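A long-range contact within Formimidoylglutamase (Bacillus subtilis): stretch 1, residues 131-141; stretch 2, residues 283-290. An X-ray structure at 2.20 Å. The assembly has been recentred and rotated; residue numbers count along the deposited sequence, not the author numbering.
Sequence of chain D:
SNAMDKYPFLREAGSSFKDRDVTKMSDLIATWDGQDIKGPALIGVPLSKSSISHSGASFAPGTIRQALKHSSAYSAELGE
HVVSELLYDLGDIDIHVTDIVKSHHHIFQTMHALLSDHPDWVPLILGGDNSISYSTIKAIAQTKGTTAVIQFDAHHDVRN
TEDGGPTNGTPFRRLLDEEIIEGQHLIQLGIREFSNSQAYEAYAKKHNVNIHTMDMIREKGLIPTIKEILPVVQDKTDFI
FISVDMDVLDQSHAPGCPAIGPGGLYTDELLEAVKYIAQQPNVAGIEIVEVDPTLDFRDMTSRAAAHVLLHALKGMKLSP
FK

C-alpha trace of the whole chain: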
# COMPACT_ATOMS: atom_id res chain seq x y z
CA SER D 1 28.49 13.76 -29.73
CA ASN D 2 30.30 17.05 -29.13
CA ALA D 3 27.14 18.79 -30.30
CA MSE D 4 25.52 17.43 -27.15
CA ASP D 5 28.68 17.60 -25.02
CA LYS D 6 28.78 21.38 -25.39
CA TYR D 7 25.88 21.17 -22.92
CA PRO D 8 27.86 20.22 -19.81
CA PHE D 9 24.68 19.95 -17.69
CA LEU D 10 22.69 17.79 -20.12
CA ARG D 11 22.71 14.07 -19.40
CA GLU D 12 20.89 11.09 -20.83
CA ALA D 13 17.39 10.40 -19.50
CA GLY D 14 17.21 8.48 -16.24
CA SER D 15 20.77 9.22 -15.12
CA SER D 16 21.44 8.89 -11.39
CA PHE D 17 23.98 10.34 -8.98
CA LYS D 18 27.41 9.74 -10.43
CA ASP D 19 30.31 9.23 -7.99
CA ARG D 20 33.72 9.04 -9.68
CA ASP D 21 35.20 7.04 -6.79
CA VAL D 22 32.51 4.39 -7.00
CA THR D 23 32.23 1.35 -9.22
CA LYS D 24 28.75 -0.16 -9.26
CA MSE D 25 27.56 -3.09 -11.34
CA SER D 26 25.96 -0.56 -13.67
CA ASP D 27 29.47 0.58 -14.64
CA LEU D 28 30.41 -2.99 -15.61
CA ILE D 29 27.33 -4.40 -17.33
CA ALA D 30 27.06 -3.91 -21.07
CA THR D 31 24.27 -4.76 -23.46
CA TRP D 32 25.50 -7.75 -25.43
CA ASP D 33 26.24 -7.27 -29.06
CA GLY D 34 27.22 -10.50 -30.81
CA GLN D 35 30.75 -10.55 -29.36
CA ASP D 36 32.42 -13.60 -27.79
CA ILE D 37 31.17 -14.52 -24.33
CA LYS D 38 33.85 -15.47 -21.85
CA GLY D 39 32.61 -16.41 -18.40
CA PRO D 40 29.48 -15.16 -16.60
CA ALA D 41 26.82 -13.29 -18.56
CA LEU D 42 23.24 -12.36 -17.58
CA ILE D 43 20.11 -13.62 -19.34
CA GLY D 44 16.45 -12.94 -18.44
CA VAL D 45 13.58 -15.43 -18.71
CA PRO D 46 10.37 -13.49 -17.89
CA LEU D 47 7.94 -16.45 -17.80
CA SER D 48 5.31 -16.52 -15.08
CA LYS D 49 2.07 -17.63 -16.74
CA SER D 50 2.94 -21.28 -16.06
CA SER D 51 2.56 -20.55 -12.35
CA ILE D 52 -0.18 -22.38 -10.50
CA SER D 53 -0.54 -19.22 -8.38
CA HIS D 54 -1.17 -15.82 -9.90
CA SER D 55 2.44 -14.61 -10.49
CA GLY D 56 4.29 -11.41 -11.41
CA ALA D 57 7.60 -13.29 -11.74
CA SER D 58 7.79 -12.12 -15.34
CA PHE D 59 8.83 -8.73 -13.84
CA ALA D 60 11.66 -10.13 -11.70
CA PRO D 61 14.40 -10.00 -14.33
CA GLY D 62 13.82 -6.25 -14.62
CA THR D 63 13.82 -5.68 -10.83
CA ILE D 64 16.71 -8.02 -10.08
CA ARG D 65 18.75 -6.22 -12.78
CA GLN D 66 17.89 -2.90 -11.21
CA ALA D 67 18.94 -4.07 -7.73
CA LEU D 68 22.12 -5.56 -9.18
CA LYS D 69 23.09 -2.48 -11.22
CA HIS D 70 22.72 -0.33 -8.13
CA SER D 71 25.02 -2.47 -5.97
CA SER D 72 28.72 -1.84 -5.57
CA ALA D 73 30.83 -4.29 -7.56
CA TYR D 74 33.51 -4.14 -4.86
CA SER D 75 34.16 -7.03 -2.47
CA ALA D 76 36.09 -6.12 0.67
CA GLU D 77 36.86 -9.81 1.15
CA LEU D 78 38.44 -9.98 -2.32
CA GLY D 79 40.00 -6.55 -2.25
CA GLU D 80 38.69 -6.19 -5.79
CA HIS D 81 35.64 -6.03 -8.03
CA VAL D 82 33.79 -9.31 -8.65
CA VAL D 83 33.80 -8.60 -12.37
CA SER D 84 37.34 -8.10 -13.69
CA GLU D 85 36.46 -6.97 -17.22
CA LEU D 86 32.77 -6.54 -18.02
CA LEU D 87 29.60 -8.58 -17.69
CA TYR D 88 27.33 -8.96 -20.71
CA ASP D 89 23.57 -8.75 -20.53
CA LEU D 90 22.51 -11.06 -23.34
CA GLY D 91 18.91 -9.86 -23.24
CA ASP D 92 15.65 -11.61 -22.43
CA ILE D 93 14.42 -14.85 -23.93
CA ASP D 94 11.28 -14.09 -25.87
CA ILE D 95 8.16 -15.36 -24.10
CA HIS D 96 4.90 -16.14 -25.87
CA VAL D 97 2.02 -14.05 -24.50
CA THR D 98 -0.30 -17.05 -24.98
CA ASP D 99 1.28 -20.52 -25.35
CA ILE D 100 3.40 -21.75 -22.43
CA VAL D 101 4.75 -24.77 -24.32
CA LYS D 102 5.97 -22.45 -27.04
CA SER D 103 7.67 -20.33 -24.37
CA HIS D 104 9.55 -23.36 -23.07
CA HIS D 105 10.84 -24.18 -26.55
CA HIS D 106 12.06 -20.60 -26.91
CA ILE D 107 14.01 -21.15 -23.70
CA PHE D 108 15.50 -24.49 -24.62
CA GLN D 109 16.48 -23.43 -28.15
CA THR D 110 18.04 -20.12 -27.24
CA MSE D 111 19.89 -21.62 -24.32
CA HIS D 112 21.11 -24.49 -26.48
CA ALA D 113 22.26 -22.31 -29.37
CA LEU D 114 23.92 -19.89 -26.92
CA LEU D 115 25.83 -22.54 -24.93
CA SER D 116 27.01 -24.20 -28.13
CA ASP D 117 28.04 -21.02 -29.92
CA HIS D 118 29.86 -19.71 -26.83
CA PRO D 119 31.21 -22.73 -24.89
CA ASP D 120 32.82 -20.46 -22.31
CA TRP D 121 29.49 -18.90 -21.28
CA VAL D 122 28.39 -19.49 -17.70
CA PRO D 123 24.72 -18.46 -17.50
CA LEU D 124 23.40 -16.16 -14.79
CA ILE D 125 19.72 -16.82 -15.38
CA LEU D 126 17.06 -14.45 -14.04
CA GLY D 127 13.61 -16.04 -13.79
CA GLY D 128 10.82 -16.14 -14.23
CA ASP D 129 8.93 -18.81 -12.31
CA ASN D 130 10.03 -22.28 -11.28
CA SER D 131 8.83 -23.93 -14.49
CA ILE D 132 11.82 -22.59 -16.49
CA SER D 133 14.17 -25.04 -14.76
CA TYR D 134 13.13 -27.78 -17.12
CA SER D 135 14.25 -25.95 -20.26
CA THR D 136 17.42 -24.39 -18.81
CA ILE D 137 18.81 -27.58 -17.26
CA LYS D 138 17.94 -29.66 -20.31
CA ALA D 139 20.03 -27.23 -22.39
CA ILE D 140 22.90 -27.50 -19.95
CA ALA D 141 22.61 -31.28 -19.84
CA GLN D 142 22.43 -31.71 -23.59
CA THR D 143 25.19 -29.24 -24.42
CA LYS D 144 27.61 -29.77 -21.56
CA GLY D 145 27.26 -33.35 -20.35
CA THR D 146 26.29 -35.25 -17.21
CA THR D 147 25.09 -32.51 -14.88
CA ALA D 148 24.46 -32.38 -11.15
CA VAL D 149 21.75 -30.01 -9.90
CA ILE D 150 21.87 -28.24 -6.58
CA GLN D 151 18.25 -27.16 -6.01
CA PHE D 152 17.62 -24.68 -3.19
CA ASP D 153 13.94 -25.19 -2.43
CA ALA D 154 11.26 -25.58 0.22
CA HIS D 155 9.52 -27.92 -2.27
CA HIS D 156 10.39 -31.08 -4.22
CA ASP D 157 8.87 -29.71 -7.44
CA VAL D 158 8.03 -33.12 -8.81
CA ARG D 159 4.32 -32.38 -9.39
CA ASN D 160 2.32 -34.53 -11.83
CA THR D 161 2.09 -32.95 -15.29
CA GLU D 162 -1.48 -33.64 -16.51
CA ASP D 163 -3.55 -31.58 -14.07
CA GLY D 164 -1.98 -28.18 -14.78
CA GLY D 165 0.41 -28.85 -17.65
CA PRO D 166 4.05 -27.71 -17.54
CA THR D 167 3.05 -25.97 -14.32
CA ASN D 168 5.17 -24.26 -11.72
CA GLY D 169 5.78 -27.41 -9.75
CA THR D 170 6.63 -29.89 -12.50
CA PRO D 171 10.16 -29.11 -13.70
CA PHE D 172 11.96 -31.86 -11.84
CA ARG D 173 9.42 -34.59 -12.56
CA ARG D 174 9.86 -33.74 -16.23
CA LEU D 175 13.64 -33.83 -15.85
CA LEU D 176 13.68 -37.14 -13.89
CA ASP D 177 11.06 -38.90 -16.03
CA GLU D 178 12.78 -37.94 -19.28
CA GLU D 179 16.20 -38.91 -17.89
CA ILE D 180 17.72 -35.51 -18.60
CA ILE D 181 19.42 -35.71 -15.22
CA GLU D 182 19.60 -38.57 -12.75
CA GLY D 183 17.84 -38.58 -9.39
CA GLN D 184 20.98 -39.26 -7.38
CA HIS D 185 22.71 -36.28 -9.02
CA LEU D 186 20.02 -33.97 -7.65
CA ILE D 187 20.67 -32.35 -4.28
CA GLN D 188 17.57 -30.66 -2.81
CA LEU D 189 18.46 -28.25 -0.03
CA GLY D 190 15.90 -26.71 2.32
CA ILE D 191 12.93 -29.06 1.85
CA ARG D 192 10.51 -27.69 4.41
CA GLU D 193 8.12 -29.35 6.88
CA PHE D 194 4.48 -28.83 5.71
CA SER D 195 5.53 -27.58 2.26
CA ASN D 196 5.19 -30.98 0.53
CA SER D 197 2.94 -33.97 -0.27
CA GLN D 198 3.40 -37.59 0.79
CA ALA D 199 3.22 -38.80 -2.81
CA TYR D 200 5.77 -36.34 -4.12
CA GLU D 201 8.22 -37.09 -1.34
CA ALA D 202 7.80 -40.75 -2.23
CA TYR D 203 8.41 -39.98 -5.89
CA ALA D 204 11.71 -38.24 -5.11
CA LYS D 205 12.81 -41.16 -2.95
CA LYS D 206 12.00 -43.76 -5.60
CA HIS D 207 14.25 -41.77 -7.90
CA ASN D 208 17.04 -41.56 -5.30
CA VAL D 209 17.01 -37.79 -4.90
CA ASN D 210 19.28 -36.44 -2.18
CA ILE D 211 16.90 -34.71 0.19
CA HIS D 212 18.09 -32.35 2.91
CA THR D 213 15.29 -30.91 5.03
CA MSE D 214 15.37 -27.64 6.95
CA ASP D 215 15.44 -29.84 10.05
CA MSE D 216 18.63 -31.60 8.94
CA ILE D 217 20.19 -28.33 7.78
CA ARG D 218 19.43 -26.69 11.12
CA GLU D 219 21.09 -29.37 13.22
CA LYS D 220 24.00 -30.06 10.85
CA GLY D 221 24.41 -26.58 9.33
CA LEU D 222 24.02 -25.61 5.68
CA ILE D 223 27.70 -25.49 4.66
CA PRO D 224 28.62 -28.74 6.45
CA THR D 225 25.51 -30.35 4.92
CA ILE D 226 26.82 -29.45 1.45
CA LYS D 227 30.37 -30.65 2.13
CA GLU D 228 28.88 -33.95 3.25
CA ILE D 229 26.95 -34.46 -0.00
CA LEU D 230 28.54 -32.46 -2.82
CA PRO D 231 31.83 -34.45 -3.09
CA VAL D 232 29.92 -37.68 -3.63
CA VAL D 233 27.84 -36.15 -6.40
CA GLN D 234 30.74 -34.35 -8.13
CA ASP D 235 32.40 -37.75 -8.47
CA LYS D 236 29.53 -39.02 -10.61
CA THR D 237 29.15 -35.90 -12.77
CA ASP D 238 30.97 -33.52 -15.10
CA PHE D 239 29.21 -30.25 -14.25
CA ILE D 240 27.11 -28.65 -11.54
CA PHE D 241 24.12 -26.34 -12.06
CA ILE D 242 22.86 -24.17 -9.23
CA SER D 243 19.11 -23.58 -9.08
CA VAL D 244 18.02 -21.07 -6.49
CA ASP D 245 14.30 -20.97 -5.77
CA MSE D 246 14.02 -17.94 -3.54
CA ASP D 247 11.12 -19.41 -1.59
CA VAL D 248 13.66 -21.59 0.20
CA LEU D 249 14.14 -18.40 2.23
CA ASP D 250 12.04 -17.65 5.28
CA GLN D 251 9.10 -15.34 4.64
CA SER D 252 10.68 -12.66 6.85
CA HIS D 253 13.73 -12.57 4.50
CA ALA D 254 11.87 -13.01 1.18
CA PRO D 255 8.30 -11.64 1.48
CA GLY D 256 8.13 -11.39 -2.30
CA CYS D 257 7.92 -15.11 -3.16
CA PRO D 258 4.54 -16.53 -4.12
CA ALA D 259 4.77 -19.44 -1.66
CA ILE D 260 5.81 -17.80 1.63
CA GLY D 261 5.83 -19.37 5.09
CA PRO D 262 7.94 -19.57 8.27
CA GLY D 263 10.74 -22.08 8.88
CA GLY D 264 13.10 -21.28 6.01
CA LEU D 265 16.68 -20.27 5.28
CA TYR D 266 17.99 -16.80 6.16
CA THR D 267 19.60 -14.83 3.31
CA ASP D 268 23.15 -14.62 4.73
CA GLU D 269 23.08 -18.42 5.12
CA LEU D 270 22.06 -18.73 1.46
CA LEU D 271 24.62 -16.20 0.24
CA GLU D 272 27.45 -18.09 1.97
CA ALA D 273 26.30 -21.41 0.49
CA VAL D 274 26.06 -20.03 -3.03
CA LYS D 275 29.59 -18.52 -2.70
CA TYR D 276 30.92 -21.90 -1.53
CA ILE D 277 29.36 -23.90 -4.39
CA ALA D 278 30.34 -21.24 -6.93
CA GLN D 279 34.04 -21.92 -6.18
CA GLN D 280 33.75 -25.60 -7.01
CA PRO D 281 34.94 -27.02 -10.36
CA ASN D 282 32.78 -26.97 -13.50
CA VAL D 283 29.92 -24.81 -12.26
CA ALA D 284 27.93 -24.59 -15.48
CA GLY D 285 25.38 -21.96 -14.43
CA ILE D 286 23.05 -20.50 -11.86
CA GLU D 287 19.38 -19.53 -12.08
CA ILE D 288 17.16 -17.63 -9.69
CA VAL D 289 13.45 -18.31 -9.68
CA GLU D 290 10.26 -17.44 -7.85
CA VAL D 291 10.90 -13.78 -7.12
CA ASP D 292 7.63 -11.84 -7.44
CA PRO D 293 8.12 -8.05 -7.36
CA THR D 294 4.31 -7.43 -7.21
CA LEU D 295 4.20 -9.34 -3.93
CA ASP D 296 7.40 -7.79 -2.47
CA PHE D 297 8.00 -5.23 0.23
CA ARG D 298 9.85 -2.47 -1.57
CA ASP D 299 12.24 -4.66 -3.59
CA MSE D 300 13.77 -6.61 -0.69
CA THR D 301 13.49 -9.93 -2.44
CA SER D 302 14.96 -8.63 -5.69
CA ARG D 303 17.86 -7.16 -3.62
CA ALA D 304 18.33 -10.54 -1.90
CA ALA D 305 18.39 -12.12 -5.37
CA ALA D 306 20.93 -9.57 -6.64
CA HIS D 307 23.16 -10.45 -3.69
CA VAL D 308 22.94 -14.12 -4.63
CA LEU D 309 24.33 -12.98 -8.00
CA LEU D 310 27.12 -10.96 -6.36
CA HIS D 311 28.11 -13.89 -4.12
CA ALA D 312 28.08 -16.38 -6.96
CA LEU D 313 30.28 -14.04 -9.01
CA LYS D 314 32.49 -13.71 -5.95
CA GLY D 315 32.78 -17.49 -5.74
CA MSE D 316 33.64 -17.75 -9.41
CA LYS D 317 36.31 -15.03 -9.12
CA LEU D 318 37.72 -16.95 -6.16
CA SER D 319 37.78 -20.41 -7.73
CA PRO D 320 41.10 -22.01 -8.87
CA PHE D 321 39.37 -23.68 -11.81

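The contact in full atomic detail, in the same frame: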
# COMPACT_ATOMS: atom_id res chain seq x y z
N SER D 131 9.00 -23.02 -13.36
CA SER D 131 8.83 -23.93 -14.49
C SER D 131 9.99 -23.87 -15.50
O SER D 131 10.18 -24.80 -16.26
CB SER D 131 7.52 -23.65 -15.22
OG SER D 131 7.64 -22.48 -16.01
N ILE D 132 10.76 -22.77 -15.50
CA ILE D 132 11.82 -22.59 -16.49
C ILE D 132 12.97 -23.57 -16.29
O ILE D 132 13.77 -23.78 -17.19
CB ILE D 132 12.40 -21.14 -16.52
CG1 ILE D 132 13.35 -20.89 -15.35
CG2 ILE D 132 11.27 -20.10 -16.53
CD1 ILE D 132 14.16 -19.58 -15.47
N SER D 133 13.05 -24.16 -15.10
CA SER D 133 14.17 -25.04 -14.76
C SER D 133 14.23 -26.28 -15.63
O SER D 133 15.30 -26.90 -15.79
CB SER D 133 14.14 -25.42 -13.28
OG SER D 133 14.32 -24.28 -12.47
N TYR D 134 13.10 -26.66 -16.20
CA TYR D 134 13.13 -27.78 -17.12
C TYR D 134 13.93 -27.43 -18.36
O TYR D 134 14.86 -28.15 -18.73
CB TYR D 134 11.73 -28.21 -17.53
CG TYR D 134 11.74 -29.15 -18.70
CD1 TYR D 134 11.91 -30.52 -18.51
CD2 TYR D 134 11.58 -28.68 -20.00
CE1 TYR D 134 11.92 -31.39 -19.58
CE2 TYR D 134 11.59 -29.56 -21.08
CZ TYR D 134 11.77 -30.91 -20.86
OH TYR D 134 11.79 -31.78 -21.92
N SER D 135 13.57 -26.32 -19.01
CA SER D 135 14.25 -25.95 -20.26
C SER D 135 15.73 -25.55 -20.08
O SER D 135 16.57 -25.87 -20.91
CB SER D 135 13.47 -24.85 -21.00
OG SER D 135 12.18 -25.30 -21.40
N THR D 136 16.05 -24.86 -18.99
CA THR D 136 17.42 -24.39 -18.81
C THR D 136 18.37 -25.55 -18.57
O THR D 136 19.36 -25.71 -19.27
CB THR D 136 17.51 -23.40 -17.64
OG1 THR D 136 16.79 -23.93 -16.53
CG2 THR D 136 16.90 -22.09 -18.04
N ILE D 137 18.04 -26.38 -17.58
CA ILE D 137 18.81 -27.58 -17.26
C ILE D 137 18.95 -28.55 -18.43
O ILE D 137 20.04 -29.05 -18.70
CB ILE D 137 18.23 -28.29 -16.03
CG1 ILE D 137 18.41 -27.40 -14.81
CG2 ILE D 137 18.91 -29.61 -15.82
CD1 ILE D 137 17.74 -27.92 -13.56
N LYS D 138 17.86 -28.80 -19.14
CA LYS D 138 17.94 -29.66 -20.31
C LYS D 138 18.97 -29.14 -21.32
O LYS D 138 19.66 -29.93 -21.96
CB LYS D 138 16.56 -29.75 -20.97
CG LYS D 138 16.47 -30.59 -22.24
CD LYS D 138 14.98 -30.77 -22.59
CE LYS D 138 14.73 -30.83 -24.09
NZ LYS D 138 13.32 -30.44 -24.41
N ALA D 139 19.07 -27.83 -21.47
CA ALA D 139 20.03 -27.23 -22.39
C ALA D 139 21.43 -27.45 -21.86
O ALA D 139 22.33 -27.83 -22.60
CB ALA D 139 19.76 -25.75 -22.56
N ILE D 140 21.62 -27.21 -20.57
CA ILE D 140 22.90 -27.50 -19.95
C ILE D 140 23.25 -28.95 -20.18
O ILE D 140 24.29 -29.27 -20.75
CB ILE D 140 22.87 -27.25 -18.43
CG1 ILE D 140 22.67 -25.76 -18.13
CG2 ILE D 140 24.14 -27.77 -17.79
CD1 ILE D 140 23.72 -24.87 -18.71
N ALA D 141 22.36 -29.84 -19.76
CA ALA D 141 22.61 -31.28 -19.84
C ALA D 141 22.93 -31.75 -21.25
O ALA D 141 23.80 -32.61 -21.44
CB ALA D 141 21.43 -32.06 -19.29
N VAL D 283 31.21 -25.44 -12.45
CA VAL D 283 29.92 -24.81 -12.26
C VAL D 283 29.44 -24.30 -13.61
O VAL D 283 30.04 -23.40 -14.18
CB VAL D 283 30.00 -23.64 -11.28
CG1 VAL D 283 28.62 -23.08 -11.04
CG2 VAL D 283 30.62 -24.10 -9.98
N ALA D 284 28.37 -24.88 -14.13
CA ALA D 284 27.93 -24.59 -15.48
C ALA D 284 26.96 -23.40 -15.56
O ALA D 284 26.76 -22.83 -16.63
CB ALA D 284 27.30 -25.83 -16.11
N GLY D 285 26.36 -23.03 -14.43
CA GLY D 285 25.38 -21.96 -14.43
C GLY D 285 24.64 -21.80 -13.11
O GLY D 285 24.76 -22.62 -12.20
N ILE D 286 23.90 -20.71 -12.99
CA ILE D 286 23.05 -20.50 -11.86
C ILE D 286 21.78 -19.80 -12.36
O ILE D 286 21.81 -18.95 -13.27
CB ILE D 286 23.75 -19.70 -10.73
CG1 ILE D 286 22.83 -19.57 -9.51
CG2 ILE D 286 24.20 -18.32 -11.21
CD1 ILE D 286 23.49 -18.87 -8.32
N GLU D 287 20.65 -20.18 -11.78
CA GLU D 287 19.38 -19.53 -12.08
C GLU D 287 18.71 -19.14 -10.78
O GLU D 287 18.87 -19.79 -9.76
CB GLU D 287 18.48 -20.46 -12.89
CG GLU D 287 18.01 -21.65 -12.10
CD GLU D 287 17.22 -22.65 -12.95
OE1 GLU D 287 17.14 -22.46 -14.18
OE2 GLU D 287 16.69 -23.62 -12.38
N ILE D 288 17.96 -18.05 -10.83
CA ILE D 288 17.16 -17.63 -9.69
C ILE D 288 15.71 -17.58 -10.11
O ILE D 288 15.35 -16.95 -11.11
CB ILE D 288 17.61 -16.27 -9.21
CG1 ILE D 288 19.09 -16.35 -8.80
CG2 ILE D 288 16.72 -15.78 -8.05
CD1 ILE D 288 19.67 -15.01 -8.48
N VAL D 289 14.86 -18.29 -9.36
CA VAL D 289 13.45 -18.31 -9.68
C VAL D 289 12.59 -17.92 -8.49
O VAL D 289 13.06 -17.85 -7.35
CB VAL D 289 13.00 -19.71 -10.19
CG1 VAL D 289 13.65 -20.03 -11.52
CG2 VAL D 289 13.31 -20.80 -9.16
N GLU D 290 11.34 -17.62 -8.81
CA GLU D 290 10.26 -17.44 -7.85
C GLU D 290 10.30 -16.12 -7.09
O GLU D 290 9.66 -15.96 -6.06
CB GLU D 290 10.12 -18.66 -6.94
CG GLU D 290 9.64 -19.91 -7.69
CD GLU D 290 8.17 -19.82 -8.22
OE1 GLU D 290 7.92 -20.10 -9.41
OE2 GLU D 290 7.26 -19.48 -7.44

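The rule of this contact is simple: one buried carboxylate, two hydroxyls to receive it, and small or branched apolar side chains at the ends. The helix of stretch 1 runs almost antiparallel to strand 283-289, at 172° between their directions, with the axes 9.7 Å apart at closest. The area buried is modest, 300 Å² over both sides, and E287 supplies the largest share of it.

E287 points its CA-to-CB bond toward the helix. With chi1 at 68° (p) and chi2 at -174° (t), the chain extends across the gap and delivers both carboxylate oxygens to hydroxyls one helical turn apart. S133 OG donates to E287 OE2 at 2.5 Å, a very short hydrogen bond. S133 leaves its backbone sideways to the strand, and its m rotamer places the hydroxyl beside the acid. The second oxygen, E287 OE1, lies 2.8 Å from T136 OG1, whose CA-to-CB bond points toward the strand. The T136 hydroxyl also lies within reach of an acceptor in its own stretch: T136 OG1 is 3.1 Å from I132 O. It has one proton for these two acceptors, and the geometry leaves its choice open. I132 O does not depend on the answer, since T136 N donates to it at 3.1 Å. E287 OE2 has a further hydrogen bond elsewhere in the structure. A buried acid is costly unless its oxygens find polar partners; serine and threonine provide them here.

Apolar contacts lie on either side of this polar centre. At the start of stretch 1, I132 sets out sideways, but its end comes nearer, and I132 CG1 packs against V289 CG1 at 3.9 Å. The same isoleucine carbon, I132 CG1, is 4.3 Å from E287 OE1, so hydrocarbon also borders the carboxylate. V289, two residues beyond E287, points the same way, as strand alternation requires, while I288 between them points away.

Toward the other end, I140 and A284 point at each other, and I140 CG2 meets A284 CB at 4.1 Å. I140 CA and A284 CA are 7.3 Å apart, the closest of the backbone register pairs, and the single methyl of alanine fits this narrow spacing opposite a branched isoleucine. T136 and I140 are four residues apart, which puts both on the strand-facing side of the helix; between these two positions, I140 N donates to T136 O at 3.0 Å, keeping that backbone pair satisfied within the helix.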